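Long-range contacts in putative peptidase M23 (Pseudomonas aeruginosa PAO1, PDB 2HSI), which binds zinc and is probably a metalloendopeptidase of the M23 family, although its function has not been established: residues A[33-37]-A[101-105]; A[55-61]-A[72-77]; A[26-31]-A[151-155]; A[60-64]-A[148-152]. All coordinates share one frame. Where two conformers were deposited one is given. Residues are numbered along the deposited sequence.

In the fold
Interaction 2 is the buried one: it joins the hairpin strands 58-64 and 70-75 inside the N-terminal sheet and is the only one of the four to combine backbone hydrogen bonding with a bridging water. Interaction 1 lies at the surface beside the edge strand 96-102 and rests on one backbone hydrogen bond with proline and valine packing; Ile-76 of interaction 2 touches Val-35, Pro-36 and Val-102 there. Interactions 3 and 4 have no hydrogen bond between their segments. Both use Leu-152, which packs against helix 26-31 in the surface contact 3 and against strand 58-64 in the partly buried contact 4. Interactions 2 and 4 share Leu-61.

Interaction 1: A[33-37]-A[101-105]; sequences KPVPG and SVGSK
An inverse gamma turn centred on Pro-34 meets the end of an edge strand of the antiparallel sheet in the M23 N-terminal domain. Segment 33-37 is the loop from helix 26-31 to strand 39-43; in 101-105 the strand stops at Val-102 and the chain runs on extended. Pro-34 (phi/psi -81/88) is bracketed by a weak bond from Val-35 N to Lys-33 O, 2.9 Å. Pro-34 and Val-35 then lie opposite Val-102 and Gly-103, with CA-CA distances of 5.1 and 4.9 Å. The one hydrogen bond across runs from Gly-103 N to Pro-34 O at 2.8 Å, and Val-35 CA makes a CA-H...O contact of 3.4 Å with Gly-103 O. Val-35 CB lies 3.7 Å from Lys-105 CB, and with chi1 m Val-35 CG1 comes 3.7 Å from Ser-104 O, while the trans chi angles of Lys-105 carry its amine away. Val-102, chi1 t, also touches Ile-76. Val-102 CG1 lies 4.0 Å from Pro-36 CD, which in turn is 3.3 Å from Gly-103 O.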
loop_
_atom_site.group_PDB
_atom_site.type_symbol
_atom_site.label_atom_id
_atom_site.label_comp_id
_atom_site.label_asym_id
_atom_site.label_seq_id
_atom_site.Cartn_x
_atom_site.Cartn_y
_atom_site.Cartn_z
ATOM N N LYS A 33 -3.239 6.928 12.209
ATOM C CA LYS A 33 -2.168 7.926 12.264
ATOM C C LYS A 33 -2.461 8.979 11.193
ATOM O O LYS A 33 -1.809 8.991 10.128
ATOM C CB LYS A 33 -0.796 7.283 12.011
ATOM C CG LYS A 33 -0.462 6.042 12.844
ATOM C CD LYS A 33 -0.439 6.318 14.350
ATOM C CE LYS A 33 0.035 5.078 15.103
ATOM N NZ LYS A 33 -0.541 4.978 16.468
ATOM N N PRO A 34 -3.478 9.841 11.435
ATOM C CA PRO A 34 -3.886 10.735 10.351
ATOM C C PRO A 34 -2.998 11.973 10.206
ATOM O O PRO A 34 -3.272 13.022 10.791
ATOM C CB PRO A 34 -5.339 11.096 10.707
ATOM C CG PRO A 34 -5.453 10.879 12.184
ATOM C CD PRO A 34 -4.289 10.046 12.652
ATOM N N VAL A 35 -1.935 11.817 9.420
ATOM C CA VAL A 35 -0.990 12.878 9.069
ATOM C C VAL A 35 -0.744 12.753 7.545
ATOM O O VAL A 35 -1.153 11.757 6.958
ATOM C CB VAL A 35 0.350 12.741 9.881
ATOM C CG1 VAL A 35 0.121 12.919 11.386
ATOM C CG2 VAL A 35 1.052 11.423 9.592
ATOM N N PRO A 36 -0.114 13.760 6.889
ATOM C CA PRO A 36 0.204 13.531 5.463
ATOM C C PRO A 36 1.186 12.357 5.305
ATOM O O PRO A 36 2.120 12.232 6.086
ATOM C CB PRO A 36 0.849 14.853 5.025
ATOM C CG PRO A 36 0.388 15.860 6.065
ATOM C CD PRO A 36 0.333 15.096 7.329
ATOM N N GLY A 37 0.944 11.485 4.329
ATOM C CA GLY A 37 1.721 10.237 4.221
ATOM C C GLY A 37 1.254 9.145 5.174
ATOM O O GLY A 37 1.839 8.053 5.217
ATOM N N SER A 101 -10.116 14.381 10.100
ATOM C CA SER A 101 -9.106 15.435 10.147
ATOM C C SER A 101 -7.729 14.866 9.873
ATOM O O SER A 101 -7.396 13.767 10.322
ATOM C CB SER A 101 -9.134 16.141 11.507
ATOM O OG SER A 101 -10.402 16.740 11.729
ATOM N N VAL A 102 -6.938 15.618 9.118
ATOM C CA VAL A 102 -5.531 15.300 8.927
ATOM C C VAL A 102 -4.718 16.306 9.758
ATOM O O VAL A 102 -4.844 17.524 9.574
ATOM C CB VAL A 102 -5.147 15.302 7.426
ATOM C CG1 VAL A 102 -3.642 15.217 7.228
ATOM C CG2 VAL A 102 -5.827 14.129 6.697
ATOM N N GLY A 103 -3.938 15.783 10.700
ATOM C CA GLY A 103 -3.055 16.605 11.533
ATOM C C GLY A 103 -1.703 16.741 10.865
ATOM O O GLY A 103 -1.480 16.167 9.805
ATOM N N SER A 104 -0.794 17.494 11.472
ATOM C CA SER A 104 0.506 17.740 10.844
ATOM C C SER A 104 1.579 16.764 11.317
ATOM O O SER A 104 1.483 16.215 12.417
ATOM C CB SER A 104 0.958 19.189 11.070
ATOM O OG SER A 104 1.145 19.452 12.444
ATOM N N LYS A 105 2.584 16.544 10.468
ATOM C CA LYS A 105 3.787 15.804 10.847
ATOM C C LYS A 105 5.029 16.443 10.224
ATOM O O LYS A 105 6.107 16.448 10.822
ATOM C CB LYS A 105 3.689 14.334 10.436
ATOM C CG LYS A 105 4.604 13.414 11.233
ATOM C CD LYS A 105 4.808 12.072 10.556
ATOM C CE LYS A 105 5.918 11.301 11.245
ATOM N NZ LYS A 105 6.290 10.037 10.553
#

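Interaction 2: A[55-61]-A[72-77]; sequences YQGKPVL and AVVGIP
This is the open end of a beta hairpin, strands 58-64 and 70-75, in the antiparallel sheet of the M23 N-terminal domain. The short strand axes come within 5.5 Å, but their directions differ by 126°, so the pair splays strongly. Leu-61 faces Val-73 (CA-CA 5.5 Å) and Val-60 faces Val-74 (6.2 Å). Val-73 N donates to Leu-61 O at 3.0 Å; in place of the return bond a water accepts from Leu-61 N (2.9 Å) and donates to Val-73 O (2.8 Å), filling the gap as the strands part. Ahead of the strand, a type I' turn from Tyr-55 to Lys-58 is closed by Tyr-55 N to Lys-58 O, 2.9 Å, and Lys-58 N to Tyr-55 O, 3.1 Å. Val-60, chi1 t, wedges CG1 between Ala-72 CB and Val-74 CG2, 3.8 Å from each, beside Leu-87 of strand 83-90. Leu-61 (t, p) and Val-73 pair side by side, CD2 to CB 4.0 Å. The Tyr-55 ring, chi1 t, fills the widening space: CD2 lies 3.5 Å from Val-74 CG1, and CE2 is 4.0 Å from Ile-76 CD1. The Tyr-55 hydroxyl is hydrogen-bonded to Gln-85. At the ring edge, Pro-77 CD sits 4.0 Å from Tyr-55 CE2, while Pro-77 CG touches Gln-56 OE1 at 3.6 Å.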
loop_
_atom_site.group_PDB
_atom_site.type_symbol
_atom_site.label_atom_id
_atom_site.label_comp_id
_atom_site.label_asym_id
_atom_site.label_seq_id
_atom_site.Cartn_x
_atom_site.Cartn_y
_atom_site.Cartn_z
ATOM N N TYR A 55 -12.382 8.566 -1.295
ATOM C CA TYR A 55 -11.611 9.730 -0.846
ATOM C C TYR A 55 -10.885 10.354 -2.022
ATOM O O TYR A 55 -10.094 9.683 -2.695
ATOM C CB TYR A 55 -10.615 9.324 0.241
ATOM C CG TYR A 55 -9.711 10.443 0.737
ATOM C CD1 TYR A 55 -10.250 11.635 1.260
ATOM C CD2 TYR A 55 -8.321 10.295 0.726
ATOM C CE1 TYR A 55 -9.423 12.652 1.729
ATOM C CE2 TYR A 55 -7.489 11.301 1.195
ATOM C CZ TYR A 55 -8.045 12.477 1.695
ATOM O OH TYR A 55 -7.215 13.463 2.162
ATOM N N GLN A 56 -11.171 11.638 -2.265
ATOM C CA GLN A 56 -10.669 12.378 -3.438
ATOM C C GLN A 56 -11.016 11.672 -4.762
ATOM O O GLN A 56 -10.232 11.688 -5.711
ATOM C CB GLN A 56 -9.156 12.662 -3.305
ATOM C CG GLN A 56 -8.766 13.318 -1.961
ATOM C CD GLN A 56 -7.259 13.410 -1.709
ATOM O OE1 GLN A 56 -6.501 12.478 -1.979
ATOM N NE2 GLN A 56 -6.831 14.532 -1.147
ATOM N N GLY A 57 -12.185 11.030 -4.800
ATOM C CA GLY A 57 -12.658 10.320 -6.000
ATOM C C GLY A 57 -12.144 8.892 -6.182
ATOM O O GLY A 57 -12.519 8.216 -7.132
ATOM N N LYS A 58 -11.285 8.441 -5.276
ATOM C CA LYS A 58 -10.658 7.119 -5.346
ATOM C C LYS A 58 -11.328 6.175 -4.349
ATOM O O LYS A 58 -11.516 6.555 -3.197
ATOM C CB LYS A 58 -9.174 7.221 -4.991
ATOM C CG LYS A 58 -8.365 8.284 -5.777
ATOM C CD LYS A 58 -7.691 7.691 -7.005
ATOM C CE LYS A 58 -6.974 8.752 -7.856
ATOM N NZ LYS A 58 -5.738 9.291 -7.221
ATOM N N PRO A 59 -11.655 4.933 -4.777
ATOM C CA PRO A 59 -12.274 3.961 -3.863
ATOM C C PRO A 59 -11.347 3.559 -2.717
ATOM O O PRO A 59 -10.133 3.416 -2.915
ATOM C CB PRO A 59 -12.603 2.770 -4.784
ATOM C CG PRO A 59 -11.674 2.898 -5.923
ATOM C CD PRO A 59 -11.487 4.374 -6.131
ATOM N N VAL A 60 -11.931 3.386 -1.531
ATOM C CA VAL A 60 -11.207 3.203 -0.283
ATOM C C VAL A 60 -11.547 1.847 0.361
ATOM O O VAL A 60 -12.682 1.384 0.255
ATOM C CB VAL A 60 -11.555 4.376 0.693
ATOM C CG1 VAL A 60 -11.129 4.101 2.112
ATOM C CG2 VAL A 60 -10.949 5.665 0.189
ATOM N N LEU A 61 -10.551 1.237 1.008
ATOM C CA LEU A 61 -10.692 -0.014 1.781
ATOM C C LEU A 61 -11.718 0.107 2.913
ATOM O O LEU A 61 -11.620 0.988 3.781
ATOM C CB LEU A 61 -9.333 -0.434 2.356
ATOM C CG LEU A 61 -9.233 -1.570 3.392
ATOM C CD1 LEU A 61 -9.752 -2.855 2.801
ATOM C CD2 LEU A 61 -7.799 -1.749 3.867
ATOM N N ALA A 72 -13.656 2.825 7.265
ATOM C CA ALA A 72 -12.735 2.995 6.137
ATOM C C ALA A 72 -11.306 3.145 6.661
ATOM O O ALA A 72 -11.072 3.776 7.701
ATOM C CB ALA A 72 -13.127 4.204 5.291
ATOM N N VAL A 73 -10.351 2.558 5.948
ATOM C CA VAL A 73 -8.932 2.668 6.286
ATOM C C VAL A 73 -8.329 3.428 5.115
ATOM O O VAL A 73 -8.166 2.869 4.024
ATOM C CB VAL A 73 -8.272 1.269 6.492
ATOM C CG1 VAL A 73 -6.777 1.388 6.758
ATOM C CG2 VAL A 73 -8.934 0.530 7.652
ATOM N N VAL A 74 -8.053 4.713 5.349
ATOM C CA VAL A 74 -7.874 5.697 4.276
ATOM C C VAL A 74 -6.416 6.125 4.194
ATOM O O VAL A 74 -5.846 6.574 5.189
ATOM C CB VAL A 74 -8.751 6.978 4.517
ATOM C CG1 VAL A 74 -8.694 7.934 3.318
ATOM C CG2 VAL A 74 -10.207 6.622 4.825
ATOM N N GLY A 75 -5.821 5.987 3.011
ATOM C CA GLY A 75 -4.459 6.464 2.776
ATOM C C GLY A 75 -4.460 7.960 2.499
ATOM O O GLY A 75 -5.248 8.436 1.682
ATOM N N ILE A 76 -3.586 8.696 3.189
ATOM C CA ILE A 76 -3.489 10.153 3.029
ATOM C C ILE A 76 -2.218 10.510 2.255
ATOM O O ILE A 76 -1.113 10.285 2.746
ATOM C CB ILE A 76 -3.476 10.891 4.396
ATOM C CG1 ILE A 76 -4.573 10.363 5.334
ATOM C CG2 ILE A 76 -3.574 12.407 4.201
ATOM C CD1 ILE A 76 -5.999 10.511 4.817
ATOM N N PRO A 77 -2.368 11.060 1.033
ATOM C CA PRO A 77 -1.147 11.418 0.281
ATOM C C PRO A 77 -0.225 12.378 1.039
ATOM O O PRO A 77 -0.694 13.195 1.841
ATOM C CB PRO A 77 -1.694 12.080 -0.977
ATOM C CG PRO A 77 -3.080 11.532 -1.129
ATOM C CD PRO A 77 -3.591 11.341 0.255
HETATM O O HOH W 1 -8.071 2.781 1.275
#

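Interaction 3: A[26-31]-A[151-155]; sequences FIMRLL and NLMLD
The short N-terminal helix 26-31 packs against the irregular linker 151-155, which leads from helix 127-141 toward the zinc-bearing M23 peptidase part of the chain. The helix is held by Leu-30 N to Phe-26 O, 2.9 Å, and Leu-31 N to Ile-27 O, 3.0 Å; no hydrogen bond crosses to the linker, and the closest CA atoms, Ile-27 and Met-153, are 7.5 Å apart. Phe-26 (chi1 t, chi2 72°) begins the contact with a Met-aromatic interaction: Met-153 SD lies at the ring edge, 5.0 Å from the centroid of Phe-26, 84° off the ring normal and 3.9 Å from Phe-26 CZ. Next, Ile-27 (t, p) directs its CB toward the linker and brings CD1 to 3.8 Å from Leu-152 CB and 4.0 Å from Met-153 N. Met-28 turns to Val-41 of strand 39-43 instead. Leu-30, one turn after Phe-26, sets CD2 3.7 Å from Met-153 CG, so the fully extended Met-153 side chain (t, t, t) is met by both residues. Leu-31 (m, t) ends the helix; it also touches Ile-275 and Phe-276 of helix 273-277, and its CD1 is 3.8 Å from Leu-152 CB. Asn-151 ND2, which also bonds Pro-196 O, spans the linker's bend by donating to Met-153 O at 2.8 Å.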
loop_
_atom_site.group_PDB
_atom_site.type_symbol
_atom_site.label_atom_id
_atom_site.label_comp_id
_atom_site.label_asym_id
_atom_site.label_seq_id
_atom_site.Cartn_x
_atom_site.Cartn_y
_atom_site.Cartn_z
ATOM N N PHE A 26 -7.613 -2.647 18.686
ATOM C CA PHE A 26 -6.171 -2.692 18.483
ATOM C C PHE A 26 -5.787 -2.177 17.091
ATOM O O PHE A 26 -4.779 -1.489 16.932
ATOM C CB PHE A 26 -5.645 -4.116 18.707
ATOM C CG PHE A 26 -4.226 -4.317 18.263
ATOM C CD1 PHE A 26 -3.172 -3.767 18.989
ATOM C CD2 PHE A 26 -3.940 -5.055 17.116
ATOM C CE1 PHE A 26 -1.853 -3.947 18.581
ATOM C CE2 PHE A 26 -2.624 -5.242 16.697
ATOM C CZ PHE A 26 -1.577 -4.687 17.432
ATOM N N ILE A 27 -6.612 -2.497 16.099
ATOM C CA ILE A 27 -6.363 -2.073 14.727
ATOM C C ILE A 27 -6.624 -0.573 14.514
ATOM O O ILE A 27 -5.969 0.057 13.690
ATOM C CB ILE A 27 -7.066 -3.020 13.679
ATOM C CG1 ILE A 27 -6.327 -3.002 12.334
ATOM C CG2 ILE A 27 -8.559 -2.739 13.538
ATOM C CD1 ILE A 27 -4.914 -3.574 12.396
ATOM N N MET A 28 -7.539 -0.006 15.302
ATOM C CA MET A 28 -7.749 1.442 15.358
ATOM C C MET A 28 -6.557 2.125 16.035
ATOM O O MET A 28 -6.090 3.163 15.580
ATOM C CB MET A 28 -9.073 1.773 16.075
ATOM C CG MET A 28 -9.274 3.241 16.514
ATOM S SD MET A 28 -9.535 4.459 15.197
ATOM C CE MET A 28 -11.308 4.475 15.062
ATOM N N ARG A 29 -6.052 1.518 17.106
ATOM C CA ARG A 29 -4.890 2.042 17.822
ATOM C C ARG A 29 -3.610 1.981 16.981
ATOM O O ARG A 29 -2.757 2.864 17.066
ATOM C CB ARG A 29 -4.705 1.300 19.154
ATOM C CG ARG A 29 -3.817 2.016 20.173
ATOM C CD ARG A 29 -4.402 3.359 20.616
ATOM N NE ARG A 29 -3.459 4.120 21.434
ATOM C CZ ARG A 29 -3.676 5.346 21.907
ATOM N NH1 ARG A 29 -4.815 5.982 21.651
ATOM N NH2 ARG A 29 -2.746 5.940 22.642
ATOM N N LEU A 30 -3.497 0.946 16.154
ATOM C CA LEU A 30 -2.330 0.767 15.293
ATOM C C LEU A 30 -2.353 1.658 14.042
ATOM O O LEU A 30 -1.364 2.310 13.710
ATOM C CB LEU A 30 -2.212 -0.702 14.875
ATOM C CG LEU A 30 -0.955 -1.124 14.109
ATOM C CD1 LEU A 30 0.170 -1.485 15.064
ATOM C CD2 LEU A 30 -1.286 -2.293 13.213
ATOM N N LEU A 31 -3.488 1.688 13.356
ATOM C CA LEU A 31 -3.549 2.277 12.024
ATOM C C LEU A 31 -3.990 3.728 11.965
ATOM O O LEU A 31 -3.706 4.395 10.984
ATOM C CB LEU A 31 -4.418 1.424 11.085
ATOM C CG LEU A 31 -3.872 0.018 10.792
ATOM C CD1 LEU A 31 -4.718 -0.669 9.736
ATOM C CD2 LEU A 31 -2.379 0.034 10.387
ATOM N N ASN A 151 -4.724 -9.619 6.492
ATOM C CA ASN A 151 -4.296 -8.944 7.716
ATOM C C ASN A 151 -3.977 -7.497 7.420
ATOM O O ASN A 151 -3.411 -7.184 6.362
ATOM C CB ASN A 151 -3.073 -9.637 8.345
ATOM C CG ASN A 151 -1.987 -9.970 7.328
ATOM O OD1 ASN A 151 -2.217 -10.724 6.380
ATOM N ND2 ASN A 151 -0.796 -9.442 7.539
ATOM N N LEU A 152 -4.351 -6.609 8.339
ATOM C CA LEU A 152 -4.076 -5.189 8.157
ATOM C C LEU A 152 -2.772 -4.803 8.821
ATOM O O LEU A 152 -2.076 -3.905 8.346
ATOM C CB LEU A 152 -5.224 -4.319 8.672
ATOM C CG LEU A 152 -6.614 -4.455 8.046
ATOM C CD1 LEU A 152 -7.560 -3.463 8.725
ATOM C CD2 LEU A 152 -6.601 -4.245 6.540
ATOM N N MET A 153 -2.442 -5.479 9.920
ATOM C CA MET A 153 -1.102 -5.386 10.480
ATOM C C MET A 153 -0.210 -6.292 9.650
ATOM O O MET A 153 -0.438 -7.509 9.572
ATOM C CB MET A 153 -1.053 -5.779 11.957
ATOM C CG MET A 153 0.325 -5.546 12.586
ATOM S SD MET A 153 0.471 -5.894 14.353
ATOM C CE MET A 153 2.097 -5.209 14.694
ATOM N N LEU A 154 0.801 -5.693 9.035
ATOM C CA LEU A 154 1.640 -6.376 8.054
ATOM C C LEU A 154 2.924 -6.904 8.665
ATOM O O LEU A 154 3.463 -6.315 9.607
ATOM C CB LEU A 154 1.975 -5.418 6.905
ATOM C CG LEU A 154 0.811 -4.837 6.106
ATOM C CD1 LEU A 154 1.310 -3.916 4.999
ATOM C CD2 LEU A 154 -0.056 -5.945 5.542
ATOM N N ASP A 155 3.407 -8.023 8.130
ATOM C CA ASP A 155 4.727 -8.511 8.486
ATOM C C ASP A 155 5.762 -7.690 7.751
ATOM O O ASP A 155 5.509 -7.215 6.645
ATOM C CB ASP A 155 4.909 -9.969 8.077
ATOM C CG ASP A 155 4.008 -10.915 8.830
ATOM O OD1 ASP A 155 3.519 -10.568 9.926
ATOM O OD2 ASP A 155 3.802 -12.029 8.315
#

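Interaction 4: A[60-64]-A[148-152]; sequences VLVVR and LPSNL
Leu-61, Val-63 and Leu-152 bury the most surface here, closely followed by Leu-148. Segment 60-64 is extended, so Leu-61 and Val-63, two residues apart, both point CB toward 148-152, whereas Val-62 between them points away. Leu-61, chi1 t and chi2 p, spreads both methyls over the loop: CD1 lies 3.6 Å from Pro-149 CD and CD2 is 3.8 Å from Leu-152 CD2. Val-63, chi1 m, places CG1 3.8 Å from Leu-148 CD2 and CG2 4.2 Å from Leu-152 CD1. The strand belongs to the antiparallel sheet of the M23 N-terminal domain, where Leu-61 and Val-63 bond through their backbones to Val-73 and Ile-71; the loop 148-152, which follows helix 127-141, lies against one face of it by apolar contacts, with no hydrogen bond between the segments. The nearest CA pair, Val-63 and Leu-148, is 7.2 Å apart, a separation set by side chains. Leu-152 (m, t) extends toward the strand and also touches Ile-27 and Leu-31 of helix 26-31. Leu-148, chi1 m and chi2 t, starts sideways but bends its end nearer, leaving CD2 3.5 Å from Val-62 O.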
loop_
_atom_site.group_PDB
_atom_site.type_symbol
_atom_site.label_atom_id
_atom_site.label_comp_id
_atom_site.label_asym_id
_atom_site.label_seq_id
_atom_site.Cartn_x
_atom_site.Cartn_y
_atom_site.Cartn_z
ATOM N N VAL A 60 -11.931 3.386 -1.531
ATOM C CA VAL A 60 -11.207 3.203 -0.283
ATOM C C VAL A 60 -11.547 1.847 0.361
ATOM O O VAL A 60 -12.682 1.384 0.255
ATOM C CB VAL A 60 -11.555 4.376 0.693
ATOM C CG1 VAL A 60 -11.129 4.101 2.112
ATOM C CG2 VAL A 60 -10.949 5.665 0.189
ATOM N N LEU A 61 -10.551 1.237 1.008
ATOM C CA LEU A 61 -10.692 -0.014 1.781
ATOM C C LEU A 61 -11.718 0.107 2.913
ATOM O O LEU A 61 -11.620 0.988 3.781
ATOM C CB LEU A 61 -9.333 -0.434 2.356
ATOM C CG LEU A 61 -9.233 -1.570 3.392
ATOM C CD1 LEU A 61 -9.752 -2.855 2.801
ATOM C CD2 LEU A 61 -7.799 -1.749 3.867
ATOM N N VAL A 62 -12.697 -0.789 2.884
ATOM C CA VAL A 62 -13.779 -0.814 3.867
ATOM C C VAL A 62 -13.819 -2.192 4.532
ATOM O O VAL A 62 -13.903 -3.222 3.855
ATOM C CB VAL A 62 -15.149 -0.467 3.208
ATOM C CG1 VAL A 62 -16.296 -0.663 4.186
ATOM C CG2 VAL A 62 -15.164 0.967 2.660
ATOM N N VAL A 63 -13.730 -2.211 5.858
ATOM C CA VAL A 63 -13.725 -3.463 6.625
ATOM C C VAL A 63 -14.596 -3.299 7.868
ATOM O O VAL A 63 -14.827 -2.181 8.321
ATOM C CB VAL A 63 -12.283 -3.907 7.055
ATOM C CG1 VAL A 63 -11.378 -4.156 5.848
ATOM C CG2 VAL A 63 -11.620 -2.898 8.002
ATOM N N ARG A 64 -15.097 -4.408 8.405
ATOM C CA ARG A 64 -15.701 -4.386 9.736
ATOM C C ARG A 64 -14.594 -4.318 10.790
ATOM O O ARG A 64 -13.591 -5.018 10.688
ATOM C CB ARG A 64 -16.585 -5.608 9.969
ATOM C CG ARG A 64 -17.945 -5.551 9.286
ATOM C CD ARG A 64 -18.843 -6.671 9.814
ATOM N NE ARG A 64 -20.087 -6.810 9.066
ATOM C CZ ARG A 64 -21.191 -6.098 9.290
ATOM N NH1 ARG A 64 -21.218 -5.168 10.243
ATOM N NH2 ARG A 64 -22.272 -6.306 8.552
ATOM N N LEU A 148 -11.291 -8.716 0.856
ATOM C CA LEU A 148 -10.795 -8.177 2.116
ATOM C C LEU A 148 -9.381 -8.693 2.364
ATOM O O LEU A 148 -9.121 -9.892 2.190
ATOM C CB LEU A 148 -11.720 -8.582 3.277
ATOM C CG LEU A 148 -13.182 -8.080 3.273
ATOM C CD1 LEU A 148 -14.076 -8.941 4.167
ATOM C CD2 LEU A 148 -13.294 -6.616 3.671
ATOM N N PRO A 149 -8.463 -7.792 2.765
ATOM C CA PRO A 149 -7.122 -8.148 3.188
ATOM C C PRO A 149 -7.090 -9.217 4.280
ATOM O O PRO A 149 -7.927 -9.220 5.209
ATOM C CB PRO A 149 -6.567 -6.832 3.725
ATOM C CG PRO A 149 -7.260 -5.807 2.905
ATOM C CD PRO A 149 -8.663 -6.336 2.823
ATOM N N SER A 150 -6.125 -10.117 4.147
ATOM C CA SER A 150 -5.924 -11.206 5.110
ATOM C C SER A 150 -5.537 -10.673 6.487
ATOM O O SER A 150 -5.975 -11.195 7.511
ATOM C CB SER A 150 -4.868 -12.195 4.595
ATOM O OG SER A 150 -3.537 -11.698 4.756
ATOM N N ASN A 151 -4.724 -9.619 6.492
ATOM C CA ASN A 151 -4.296 -8.944 7.716
ATOM C C ASN A 151 -3.977 -7.497 7.420
ATOM O O ASN A 151 -3.411 -7.184 6.362
ATOM C CB ASN A 151 -3.073 -9.637 8.345
ATOM C CG ASN A 151 -1.987 -9.970 7.328
ATOM O OD1 ASN A 151 -2.217 -10.724 6.380
ATOM N ND2 ASN A 151 -0.796 -9.442 7.539
ATOM N N LEU A 152 -4.351 -6.609 8.339
ATOM C CA LEU A 152 -4.076 -5.189 8.157
ATOM C C LEU A 152 -2.772 -4.803 8.821
ATOM O O LEU A 152 -2.076 -3.905 8.346
ATOM C CB LEU A 152 -5.224 -4.319 8.672
ATOM C CG LEU A 152 -6.614 -4.455 8.046
ATOM C CD1 LEU A 152 -7.560 -3.463 8.725
ATOM C CD2 LEU A 152 -6.601 -4.245 6.540
#